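Local coordinates for DNA polymerase sliding clamp (Archaeoglobus fulgidus, PDB 1RWZ), which probably acts as a sliding clamp, a homotrimeric ring around DNA that tethers the polymerase catalytic subunit and other proteins during replication, at residues 13-18 against 69-74; 139-144 against 161-166. All coordinates share one frame; numbering follows the deposited sequence.

Contact 1 of 2, residues 13-18 against 69-74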
loop_
_atom_site.group_PDB
_atom_site.type_symbol
_atom_site.label_atom_id
_atom_site.label_comp_id
_atom_site.label_asym_id
_atom_site.label_seq_id
_atom_site.Cartn_x
_atom_site.Cartn_y
_atom_site.Cartn_z
ATOM N N THR A 13 15.469 -0.781 12.411
ATOM C CA THR A 13 14.614 -0.412 13.529
ATOM C C THR A 13 15.254 0.576 14.495
ATOM O O THR A 13 14.612 1.550 14.900
ATOM C CB THR A 13 14.149 -1.673 14.289
ATOM O OG1 THR A 13 13.289 -2.435 13.434
ATOM C CG2 THR A 13 13.383 -1.298 15.553
ATOM N N VAL A 14 16.512 0.347 14.857
ATOM C CA VAL A 14 17.195 1.244 15.782
ATOM C C VAL A 14 17.479 2.594 15.120
ATOM O O VAL A 14 17.426 3.642 15.767
ATOM C CB VAL A 14 18.505 0.614 16.289
ATOM C CG1 VAL A 14 19.292 1.618 17.102
ATOM C CG2 VAL A 14 18.179 -0.608 17.154
ATOM N N THR A 15 17.772 2.567 13.826
ATOM C CA THR A 15 18.033 3.803 13.096
ATOM C C THR A 15 16.747 4.619 13.059
ATOM O O THR A 15 16.755 5.829 13.306
ATOM C CB THR A 15 18.509 3.501 11.651
ATOM O OG1 THR A 15 19.797 2.875 11.702
ATOM C CG2 THR A 15 18.619 4.787 10.837
ATOM N N ARG A 16 15.635 3.955 12.768
ATOM C CA ARG A 16 14.347 4.637 12.709
ATOM C C ARG A 16 13.954 5.213 14.069
ATOM O O ARG A 16 13.389 6.306 14.145
ATOM C CB ARG A 16 13.251 3.684 12.233
ATOM C CG ARG A 16 11.880 4.343 12.133
ATOM C CD ARG A 16 10.846 3.413 11.529
ATOM N NE ARG A 16 9.543 4.060 11.402
ATOM C CZ ARG A 16 8.472 3.483 10.865
ATOM N NH1 ARG A 16 8.550 2.239 10.406
ATOM N NH2 ARG A 16 7.326 4.146 10.780
ATOM N N ALA A 17 14.256 4.477 15.137
ATOM C CA ALA A 17 13.917 4.921 16.487
ATOM C C ALA A 17 14.653 6.200 16.869
ATOM O O ALA A 17 14.090 7.070 17.534
ATOM C CB ALA A 17 14.233 3.819 17.496
ATOM N N ILE A 18 15.909 6.311 16.448
ATOM C CA ILE A 18 16.718 7.482 16.768
ATOM C C ILE A 18 16.387 8.685 15.891
ATOM O O ILE A 18 16.234 9.798 16.396
ATOM C CB ILE A 18 18.227 7.173 16.628
ATOM C CG1 ILE A 18 18.637 6.118 17.659
ATOM C CG2 ILE A 18 19.051 8.440 16.834
ATOM C CD1 ILE A 18 20.067 5.643 17.512
ATOM N N VAL A 69 27.272 10.307 13.837
ATOM C CA VAL A 69 26.598 9.847 12.634
ATOM C C VAL A 69 25.427 10.698 12.159
ATOM O O VAL A 69 24.614 11.170 12.958
ATOM C CB VAL A 69 26.083 8.400 12.838
ATOM C CG1 VAL A 69 25.491 7.864 11.548
ATOM C CG2 VAL A 69 27.213 7.511 13.315
ATOM N N ASP A 70 25.355 10.894 10.845
ATOM C CA ASP A 70 24.260 11.636 10.235
ATOM C C ASP A 70 23.142 10.603 10.152
ATOM O O ASP A 70 23.146 9.739 9.271
ATOM C CB ASP A 70 24.636 12.087 8.822
ATOM C CG ASP A 70 23.544 12.908 8.160
ATOM O OD1 ASP A 70 22.347 12.620 8.382
ATOM O OD2 ASP A 70 23.884 13.839 7.399
ATOM N N MET A 71 22.189 10.683 11.073
ATOM C CA MET A 71 21.095 9.725 11.103
ATOM C C MET A 71 20.134 9.798 9.920
ATOM O O MET A 71 19.554 8.784 9.541
ATOM C CB MET A 71 20.326 9.856 12.418
ATOM C CG MET A 71 21.179 9.571 13.647
ATOM S SD MET A 71 22.050 7.986 13.566
ATOM C CE MET A 71 20.691 6.862 13.771
ATOM N N ASP A 72 19.951 10.979 9.336
ATOM C CA ASP A 72 19.058 11.078 8.185
ATOM C C ASP A 72 19.624 10.228 7.047
ATOM O O ASP A 72 18.882 9.526 6.360
ATOM C CB ASP A 72 18.910 12.526 7.706
ATOM C CG ASP A 72 18.149 13.397 8.687
ATOM O OD1 ASP A 72 17.171 12.912 9.295
ATOM O OD2 ASP A 72 18.521 14.577 8.837
ATOM N N ARG A 73 20.940 10.286 6.858
ATOM C CA ARG A 73 21.590 9.514 5.800
ATOM C C ARG A 73 21.513 8.010 6.026
ATOM O O ARG A 73 21.133 7.266 5.122
ATOM C CB ARG A 73 23.057 9.921 5.658
ATOM C CG ARG A 73 23.266 11.289 5.049
ATOM C CD ARG A 73 24.744 11.547 4.796
ATOM N NE ARG A 73 24.982 12.859 4.202
ATOM C CZ ARG A 73 24.563 13.225 2.993
ATOM N NH1 ARG A 73 23.882 12.377 2.234
ATOM N NH2 ARG A 73 24.822 14.448 2.546
ATOM N N ILE A 74 21.882 7.559 7.223
ATOM C CA ILE A 74 21.837 6.134 7.522
ATOM C C ILE A 74 20.407 5.630 7.363
ATOM O O ILE A 74 20.178 4.522 6.880
ATOM C CB ILE A 74 22.329 5.828 8.961
ATOM C CG1 ILE A 74 23.791 6.251 9.119
ATOM C CG2 ILE A 74 22.191 4.336 9.257
ATOM C CD1 ILE A 74 24.744 5.570 8.156
#
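Met71 reaches from the first turn of helix 71-78 to Thr15 and Ile18 on helix 8-19. Its CB points at the opposite helix, and CG, set beside the backbone N (chi1 -61°), passes 4.0 Å from Ile18 CG2. The chain bends about CB-CG (chi2 -53°) and again about CG-SD (chi3 -71°), which swings the terminal methyl across the side chain of Ile18. There CE sits 3.8 Å from Ile18 CB and equally near CG2, with CD1 slightly farther, so one methyl covers the branch point of the isoleucine. The same CE lies 4.1 Å from Thr15 O and is also near Thr15 CG2. In the two-layered clamp fold, helices line the inner face of the ring and sheets form its outer wall; here the two helices of the N-terminal domain meet side by side, and Ala25 of strand 24-30 touches both Ile18 and Met71. One turn beyond Met71, the side chains of Ile74 and Thr15 cross at roughly a right angle, with Ile74 CG2 3.7 Å from Thr15 OG1. That hydroxyl is hydrogen-bonded to Leu11 O of its own helix, and its contact with the methyl is van der Waals packing. Asp70 N-caps helix 71-78, its OD1 accepting from Arg73 N (3.1 Å) above the carboxylate plane; Arg73 also bridges to this carboxylate through NE and, through NH1, to Asp170 of a neighbouring subunit.

Contact 2 of 2, residues 139-144 against 161-166; sequences KKAIAA and FRIEAK
Ile163 alone carries the strand's side of this contact, its CD1 methyl packing against Ala141 and Ile142 of helix 135-146. Along segment 161-166 of strand 160-166 the side chains alternate. Phe161 begins the segment on the buried side, and its backbone pairs with Met176 of strand 170-176. Arg162 turns to the other face, where its guanidinium forms long, weak ion pairs with Asp157 and Glu159. Ile163 then points at the helix: CG1 is set beside the backbone N (chi1 -68°) and the chain runs on extended (chi2 177°), carrying CD1 out to 4.0 Å from Ala141 CB. The same methyl lies 4.3 Å from Ile142 CD1. Ile142 starts with its CB directed away from the strand, but its bent chain (chi2 -56°) brings CD1 back to the interface. Ala141 CA comes nearest, 7.4 Å from Ile163 CA, consistent with its small side chain, and the meeting is purely apolar. Glu164 returns to the outward face and has a long, weak ion pair with Arg155. Ala165 again faces the helix, resting on Ala145 one turn past Ala141. In the clamp fold helices line the inside of the ring against outer sheets, and here helix 135-146 meets a sheet of the C-terminal domain. The strand lies between strands 151-157 and 170-176; Phe154 of strand 151-157 and Phe138 of helix 135-146 also touch Ile163, and Phe174 of strand 170-176 reaches Ala141.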
loop_
_atom_site.group_PDB
_atom_site.type_symbol
_atom_site.label_atom_id
_atom_site.label_comp_id
_atom_site.label_asym_id
_atom_site.label_seq_id
_atom_site.Cartn_x
_atom_site.Cartn_y
_atom_site.Cartn_z
ATOM N N LYS A 139 0.210 0.096 21.162
ATOM C CA LYS A 139 0.153 0.850 19.915
ATOM C C LYS A 139 -1.295 1.049 19.470
ATOM O O LYS A 139 -1.667 2.130 19.016
ATOM C CB LYS A 139 0.955 0.112 18.837
ATOM C CG LYS A 139 1.076 0.821 17.497
ATOM C CD LYS A 139 2.123 0.128 16.634
ATOM C CE LYS A 139 2.303 0.812 15.287
ATOM N NZ LYS A 139 3.485 0.268 14.553
ATOM N N LYS A 140 -2.109 0.005 19.602
ATOM C CA LYS A 140 -3.515 0.082 19.220
ATOM C C LYS A 140 -4.274 1.033 20.138
ATOM O O LYS A 140 -5.161 1.766 19.693
ATOM C CB LYS A 140 -4.158 -1.308 19.275
ATOM C CG LYS A 140 -3.692 -2.256 18.185
ATOM C CD LYS A 140 -4.219 -3.665 18.447
ATOM C CE LYS A 140 -3.786 -4.642 17.368
ATOM N NZ LYS A 140 -4.399 -4.313 16.050
ATOM N N ALA A 141 -3.928 1.021 21.423
ATOM C CA ALA A 141 -4.584 1.894 22.386
ATOM C C ALA A 141 -4.310 3.351 22.024
ATOM O O ALA A 141 -5.219 4.185 22.027
ATOM C CB ALA A 141 -4.077 1.601 23.798
ATOM N N ILE A 142 -3.053 3.650 21.711
ATOM C CA ILE A 142 -2.659 5.006 21.339
ATOM C C ILE A 142 -3.345 5.417 20.036
ATOM O O ILE A 142 -3.764 6.563 19.879
ATOM C CB ILE A 142 -1.120 5.114 21.178
ATOM C CG1 ILE A 142 -0.434 4.782 22.509
ATOM C CG2 ILE A 142 -0.723 6.511 20.715
ATOM C CD1 ILE A 142 -0.894 5.645 23.689
ATOM N N ALA A 143 -3.468 4.479 19.102
ATOM C CA ALA A 143 -4.115 4.770 17.828
ATOM C C ALA A 143 -5.584 5.118 18.044
ATOM O O ALA A 143 -6.120 6.006 17.379
ATOM C CB ALA A 143 -3.990 3.570 16.882
ATOM N N ALA A 144 -6.231 4.421 18.972
ATOM C CA ALA A 144 -7.638 4.677 19.274
ATOM C C ALA A 144 -7.782 6.045 19.942
ATOM O O ALA A 144 -8.659 6.834 19.587
ATOM C CB ALA A 144 -8.184 3.586 20.187
ATOM N N PHE A 161 -4.261 -0.924 34.698
ATOM C CA PHE A 161 -3.705 0.178 33.922
ATOM C C PHE A 161 -4.707 0.709 32.905
ATOM O O PHE A 161 -5.316 -0.058 32.157
ATOM C CB PHE A 161 -2.442 -0.306 33.204
ATOM C CG PHE A 161 -1.811 0.722 32.313
ATOM C CD1 PHE A 161 -1.375 1.942 32.829
ATOM C CD2 PHE A 161 -1.633 0.464 30.959
ATOM C CE1 PHE A 161 -0.771 2.884 32.005
ATOM C CE2 PHE A 161 -1.030 1.398 30.127
ATOM C CZ PHE A 161 -0.597 2.614 30.652
ATOM N N ARG A 162 -4.871 2.029 32.876
ATOM C CA ARG A 162 -5.803 2.645 31.942
ATOM C C ARG A 162 -5.159 3.772 31.151
ATOM O O ARG A 162 -4.252 4.445 31.636
ATOM C CB ARG A 162 -7.016 3.220 32.683
ATOM C CG ARG A 162 -7.770 2.239 33.554
ATOM C CD ARG A 162 -9.116 2.822 33.969
ATOM N NE ARG A 162 -9.800 1.991 34.959
ATOM C CZ ARG A 162 -9.541 2.017 36.263
ATOM N NH1 ARG A 162 -8.614 2.839 36.741
ATOM N NH2 ARG A 162 -10.204 1.218 37.091
ATOM N N ILE A 163 -5.630 3.946 29.921
ATOM C CA ILE A 163 -5.189 5.020 29.039
ATOM C C ILE A 163 -6.516 5.664 28.650
ATOM O O ILE A 163 -7.377 5.007 28.058
ATOM C CB ILE A 163 -4.477 4.496 27.776
ATOM C CG1 ILE A 163 -3.137 3.854 28.156
ATOM C CG2 ILE A 163 -4.231 5.653 26.800
ATOM C CD1 ILE A 163 -2.390 3.250 26.976
ATOM N N GLU A 164 -6.694 6.935 28.997
ATOM C CA GLU A 164 -7.951 7.617 28.715
ATOM C C GLU A 164 -7.793 8.881 27.884
ATOM O O GLU A 164 -6.831 9.630 28.047
ATOM C CB GLU A 164 -8.644 7.980 30.033
ATOM C CG GLU A 164 -8.532 6.906 31.102
ATOM C CD GLU A 164 -9.178 7.304 32.416
ATOM O OE1 GLU A 164 -9.023 8.474 32.835
ATOM O OE2 GLU A 164 -9.829 6.441 33.041
ATOM N N ALA A 165 -8.754 9.111 26.995
ATOM C CA ALA A 165 -8.750 10.294 26.146
ATOM C C ALA A 165 -10.172 10.839 26.103
ATOM O O ALA A 165 -11.138 10.077 25.998
ATOM C CB ALA A 165 -8.271 9.942 24.742
ATOM N N LYS A 166 -10.303 12.157 26.194
ATOM C CA LYS A 166 -11.620 12.779 26.171
ATOM C C LYS A 166 -11.708 13.869 25.121
ATOM O O LYS A 166 -10.782 14.657 24.952
ATOM C CB LYS A 166 -11.951 13.370 27.543
ATOM C CG LYS A 166 -11.994 12.348 28.665
ATOM C CD LYS A 166 -12.367 13.003 29.986
ATOM C CE LYS A 166 -12.496 11.971 31.098
ATOM N NZ LYS A 166 -13.558 10.968 30.795
#

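How the contacts relate
The two contacts follow one another along the chain, contact 1 closing before contact 2 opens, and lie on opposite sides of the chain's centre, 28 Å apart between centres. Their nearest atoms come to about 7 Å without touching. Contact 1 belongs to the N-terminal domain and contact 2 to the C-terminal one. They are linked through the nine-stranded antiparallel sheet: it includes strand 65-70, which leads into helix 71-78, and strand 129-134, which leads into helix 135-146. Contact 1 pairs two helices, whereas contact 2 seats a helix on a separate sheet, of four strands within this chain. Each domain thus contributes a buried apolar contact of its own, and the shared sheet joins the two in the subunit that closes into the trimeric ring.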